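Local coordinates for GntR family transcriptional regulator (Streptococcus agalactiae, PDB 7B5U), which binds the second messenger c-di-AMP through this RCK_C domain dimer and probably acts as a DNA-binding transcription regulator of the GntR family, at residues Y6-L17 against I53-D64. Numbering follows the deposited sequence.
Sequences YEIIVSEDSEHL and IEQGDHIFFVGD
OE1 of E7 takes a short, nearly straight hydrogen bond of 2.6 Å from ND1 of H58, and this pair illustrates how side chains can reinforce the pairing of two strands. Strand 6-9 runs antiparallel beside strand 58-62 at one margin of the four-stranded sheet within this chain, part of the RCK_C (TrkA-C) domain. The bond uses the anti lone pair of OE1 and lies in the imidazole plane, although carboxylate and ring are turned 41° apart. E7 gets there with CG anti to the backbone N (chi1 -178°) and an extended chain, whose CG passes over a face of the F60 ring. I9 makes a CH-pi contact with the histidine: its CG1 sits squarely over one imidazole face, 3.6 Å from the ring centroid. On the face that carries Y6, I8, I59 and F61, side-chain packing is mainly apolar. CB of Y6 rests on the F61 ring, and CG2 of I8 meets the edge of that ring; just beyond the paired residues, V10 CG1 reaches I59 CD1. M71 of helix 65-74 packs against I59 and F61, while I59 also touches I34, a c-di-AMP-binding residue. Backbone bonds link Y6 with F61 and I8 with I59 in both directions. Beyond them, V10 N binds D57 O at 3.0 Å, and V10 O accepts a hydrogen bond from G56 N, which stands well above the carbonyl plane, at the type II turn 54-57. Farther along, Q55 NE2 donates to D13 OD1 at 3.0 Å, with amide and carboxylate nearly coplanar, and weakly to E12 O at 3.1 Å.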
loop_
_atom_site.group_PDB
_atom_site.type_symbol
_atom_site.label_atom_id
_atom_site.label_comp_id
_atom_site.label_asym_id
_atom_site.label_seq_id
_atom_site.Cartn_x
_atom_site.Cartn_y
_atom_site.Cartn_z
ATOM N N TYR A 6 4.914 9.615 0.009
ATOM C CA TYR A 6 6.313 9.960 0.173
ATOM C C TYR A 6 7.141 9.234 -0.883
ATOM O O TYR A 6 6.761 8.167 -1.383
ATOM C CB TYR A 6 6.798 9.508 1.545
ATOM C CG TYR A 6 6.163 10.249 2.683
ATOM C CD1 TYR A 6 5.022 9.763 3.298
ATOM C CD2 TYR A 6 6.697 11.446 3.137
ATOM C CE1 TYR A 6 4.425 10.447 4.336
ATOM C CE2 TYR A 6 6.109 12.138 4.179
ATOM C CZ TYR A 6 4.974 11.631 4.774
ATOM O OH TYR A 6 4.371 12.307 5.811
ATOM N N GLU A 7 8.304 9.810 -1.202
ATOM C CA GLU A 7 9.236 9.232 -2.164
ATOM C C GLU A 7 10.603 9.163 -1.505
ATOM O O GLU A 7 11.092 10.177 -0.995
ATOM C CB GLU A 7 9.314 10.104 -3.427
ATOM C CG GLU A 7 10.234 9.551 -4.510
ATOM C CD GLU A 7 10.299 10.426 -5.754
ATOM O OE1 GLU A 7 11.042 10.063 -6.694
ATOM O OE2 GLU A 7 9.616 11.472 -5.804
ATOM N N ILE A 8 11.214 7.981 -1.492
ATOM C CA ILE A 8 12.600 7.848 -1.059
ATOM C C ILE A 8 13.405 7.151 -2.145
ATOM O O ILE A 8 12.915 6.233 -2.812
ATOM C CB ILE A 8 12.761 7.121 0.294
ATOM C CG1 ILE A 8 12.206 5.696 0.236
ATOM C CG2 ILE A 8 12.147 7.932 1.425
ATOM C CD1 ILE A 8 12.555 4.875 1.467
ATOM N N ILE A 9 14.642 7.600 -2.326
ATOM C CA ILE A 9 15.589 6.967 -3.237
ATOM C C ILE A 9 16.528 6.120 -2.387
ATOM O O ILE A 9 17.262 6.654 -1.546
ATOM C CB ILE A 9 16.383 8.014 -4.040
ATOM C CG1 ILE A 9 15.448 8.934 -4.837
ATOM C CG2 ILE A 9 17.393 7.304 -4.948
ATOM C CD1 ILE A 9 16.152 10.146 -5.430
ATOM N N VAL A 10 16.500 4.803 -2.581
ATOM C CA VAL A 10 17.302 3.901 -1.756
ATOM C C VAL A 10 18.709 3.779 -2.330
ATOM O O VAL A 10 19.108 2.745 -2.886
ATOM C CB VAL A 10 16.584 2.560 -1.480
ATOM C CG1 VAL A 10 15.376 2.800 -0.587
ATOM C CG2 VAL A 10 16.146 1.856 -2.776
ATOM N N SER A 11 19.474 4.852 -2.182
ATOM C CA SER A 11 20.786 4.971 -2.798
ATOM C C SER A 11 21.922 4.482 -1.909
ATOM O O SER A 11 23.048 4.333 -2.401
ATOM C CB SER A 11 21.034 6.425 -3.204
ATOM O OG SER A 11 20.890 7.283 -2.089
ATOM N N GLU A 12 21.673 4.227 -0.633
ATOM C CA GLU A 12 22.720 3.789 0.279
ATOM C C GLU A 12 22.732 2.266 0.367
ATOM O O GLU A 12 21.740 1.594 0.081
ATOM C CB GLU A 12 22.500 4.398 1.664
ATOM C CG GLU A 12 22.579 5.925 1.673
ATOM C CD GLU A 12 24.006 6.465 1.658
ATOM O OE1 GLU A 12 24.961 5.690 1.879
ATOM O OE2 GLU A 12 24.173 7.684 1.432
ATOM N N ASP A 13 23.878 1.721 0.768
ATOM C CA ASP A 13 23.961 0.285 1.010
ATOM C C ASP A 13 23.041 -0.103 2.162
ATOM O O ASP A 13 22.873 0.649 3.134
ATOM C CB ASP A 13 25.397 -0.112 1.354
ATOM C CG ASP A 13 26.365 0.125 0.218
ATOM O OD1 ASP A 13 25.933 0.068 -0.953
ATOM O OD2 ASP A 13 27.564 0.331 0.508
ATOM N N SER A 14 22.433 -1.283 2.051
ATOM C CA SER A 14 21.470 -1.721 3.049
ATOM C C SER A 14 21.251 -3.216 2.915
ATOM O O SER A 14 21.074 -3.720 1.804
ATOM C CB SER A 14 20.119 -1.017 2.863
ATOM O OG SER A 14 19.110 -1.598 3.679
ATOM N N GLU A 15 21.189 -3.899 4.061
ATOM C CA GLU A 15 20.837 -5.316 4.106
ATOM C C GLU A 15 19.479 -5.598 3.476
ATOM O O GLU A 15 19.176 -6.757 3.163
ATOM C CB GLU A 15 20.795 -5.774 5.563
ATOM C CG GLU A 15 19.758 -4.985 6.377
ATOM C CD GLU A 15 19.578 -5.478 7.800
ATOM O OE1 GLU A 15 19.270 -6.671 7.983
ATOM O OE2 GLU A 15 19.724 -4.664 8.738
ATOM N N HIS A 16 18.636 -4.588 3.322
ATOM C CA HIS A 16 17.304 -4.805 2.791
ATOM C C HIS A 16 17.259 -4.800 1.267
ATOM O O HIS A 16 16.253 -5.230 0.694
ATOM C CB HIS A 16 16.346 -3.778 3.395
ATOM C CG HIS A 16 16.343 -3.778 4.891
ATOM N ND1 HIS A 16 16.128 -4.913 5.642
ATOM C CD2 HIS A 16 16.547 -2.776 5.781
ATOM C CE1 HIS A 16 16.195 -4.609 6.927
ATOM N NE2 HIS A 16 16.453 -3.320 7.034
ATOM N N LEU A 17 18.325 -4.374 0.594
ATOM C CA LEU A 17 18.310 -4.323 -0.858
ATOM C C LEU A 17 18.482 -5.716 -1.443
ATOM O O LEU A 17 19.106 -6.598 -0.850
ATOM C CB LEU A 17 19.382 -3.370 -1.376
ATOM C CG LEU A 17 19.200 -1.916 -0.950
ATOM C CD1 LEU A 17 20.415 -1.097 -1.376
ATOM C CD2 LEU A 17 17.908 -1.359 -1.536
ATOM N N ILE A 53 13.254 -4.707 -4.234
ATOM C CA ILE A 53 13.784 -3.361 -4.091
ATOM C C ILE A 53 15.289 -3.413 -4.315
ATOM O O ILE A 53 16.014 -4.113 -3.602
ATOM C CB ILE A 53 13.415 -2.753 -2.731
ATOM C CG1 ILE A 53 11.892 -2.702 -2.583
ATOM C CG2 ILE A 53 14.011 -1.359 -2.594
ATOM C CD1 ILE A 53 11.425 -2.273 -1.211
ATOM N N GLU A 54 15.762 -2.669 -5.320
ATOM C CA GLU A 54 17.170 -2.649 -5.700
ATOM C C GLU A 54 17.770 -1.273 -5.458
ATOM O O GLU A 54 17.060 -0.268 -5.386
ATOM C CB GLU A 54 17.336 -2.980 -7.186
ATOM C CG GLU A 54 16.462 -4.107 -7.708
ATOM C CD GLU A 54 17.047 -5.473 -7.457
ATOM O OE1 GLU A 54 17.938 -5.587 -6.587
ATOM O OE2 GLU A 54 16.616 -6.435 -8.136
ATOM N N GLN A 55 19.094 -1.230 -5.362
ATOM C CA GLN A 55 19.743 0.030 -5.034
ATOM C C GLN A 55 19.478 1.066 -6.119
ATOM O O GLN A 55 19.560 0.777 -7.315
ATOM C CB GLN A 55 21.245 -0.155 -4.840
ATOM C CG GLN A 55 21.876 1.079 -4.210
ATOM C CD GLN A 55 23.275 0.807 -3.705
ATOM O OE1 GLN A 55 24.225 0.689 -4.487
ATOM N NE2 GLN A 55 23.422 0.705 -2.391
ATOM N N GLY A 56 19.158 2.284 -5.691
ATOM C CA GLY A 56 18.841 3.352 -6.610
ATOM C C GLY A 56 17.376 3.467 -6.963
ATOM O O GLY A 56 16.974 4.477 -7.562
ATOM N N ASP A 57 16.562 2.479 -6.612
ATOM C CA ASP A 57 15.141 2.569 -6.905
ATOM C C ASP A 57 14.496 3.697 -6.100
ATOM O O ASP A 57 14.982 4.103 -5.041
ATOM C CB ASP A 57 14.442 1.262 -6.537
ATOM C CG ASP A 57 14.760 0.125 -7.486
ATOM O OD1 ASP A 57 15.451 0.345 -8.501
ATOM O OD2 ASP A 57 14.291 -1.005 -7.222
ATOM N N HIS A 58 13.370 4.198 -6.611
ATOM C CA HIS A 58 12.535 5.126 -5.859
ATOM C C HIS A 58 11.346 4.351 -5.313
ATOM O O HIS A 58 10.650 3.657 -6.067
ATOM C CB HIS A 58 12.023 6.268 -6.738
ATOM C CG HIS A 58 13.095 7.100 -7.367
ATOM N ND1 HIS A 58 12.969 8.466 -7.506
ATOM C CD2 HIS A 58 14.295 6.777 -7.907
ATOM C CE1 HIS A 58 14.045 8.948 -8.101
ATOM N NE2 HIS A 58 14.868 7.944 -8.352
ATOM N N ILE A 59 11.117 4.456 -4.006
ATOM C CA ILE A 59 9.983 3.821 -3.344
ATOM C C ILE A 59 8.973 4.912 -3.017
ATOM O O ILE A 59 9.304 5.893 -2.338
ATOM C CB ILE A 59 10.394 3.094 -2.054
ATOM C CG1 ILE A 59 11.564 2.131 -2.267
ATOM C CG2 ILE A 59 9.181 2.400 -1.414
ATOM C CD1 ILE A 59 11.982 1.453 -0.982
ATOM N N PHE A 60 7.741 4.731 -3.486
ATOM C CA PHE A 60 6.628 5.630 -3.198
ATOM C C PHE A 60 5.713 4.926 -2.202
ATOM O O PHE A 60 5.314 3.787 -2.440
ATOM C CB PHE A 60 5.861 5.944 -4.489
ATOM C CG PHE A 60 6.675 6.716 -5.495
ATOM C CD1 PHE A 60 7.548 6.063 -6.351
ATOM C CD2 PHE A 60 6.572 8.096 -5.580
ATOM C CE1 PHE A 60 8.317 6.778 -7.264
ATOM C CE2 PHE A 60 7.337 8.810 -6.499
ATOM C CZ PHE A 60 8.204 8.147 -7.341
ATOM N N PHE A 61 5.379 5.587 -1.096
ATOM C CA PHE A 61 4.620 4.925 -0.042
ATOM C C PHE A 61 3.746 5.931 0.695
ATOM O O PHE A 61 4.066 7.123 0.760
ATOM C CB PHE A 61 5.535 4.196 0.953
ATOM C CG PHE A 61 6.494 5.101 1.677
ATOM C CD1 PHE A 61 6.171 5.629 2.910
ATOM C CD2 PHE A 61 7.740 5.398 1.131
ATOM C CE1 PHE A 61 7.061 6.466 3.586
ATOM C CE2 PHE A 61 8.624 6.230 1.801
ATOM C CZ PHE A 61 8.293 6.751 3.028
ATOM N N VAL A 62 2.634 5.443 1.250
ATOM C CA VAL A 62 1.759 6.257 2.074
ATOM C C VAL A 62 2.018 5.967 3.545
ATOM O O VAL A 62 2.492 4.894 3.932
ATOM C CB VAL A 62 0.259 6.129 1.717
ATOM C CG1 VAL A 62 0.016 6.607 0.298
ATOM C CG2 VAL A 62 -0.250 4.704 1.938
ATOM N N GLY A 63 1.688 6.953 4.366
ATOM C CA GLY A 63 1.938 6.928 5.795
ATOM C C GLY A 63 1.838 8.344 6.340
ATOM O O GLY A 63 1.192 9.207 5.743
ATOM N N ASP A 64 2.433 8.551 7.504
ATOM C CA ASP A 64 2.581 9.890 8.054
ATOM C C ASP A 64 4.070 10.186 8.229
ATOM O O ASP A 64 4.933 9.423 7.793
ATOM C CB ASP A 64 1.726 10.059 9.315
ATOM C CG ASP A 64 2.159 9.167 10.460
ATOM O OD1 ASP A 64 1.427 9.138 11.477
ATOM O OD2 ASP A 64 3.228 8.525 10.376
HETATM O O HOH W 1 1.402 12.170 4.738
#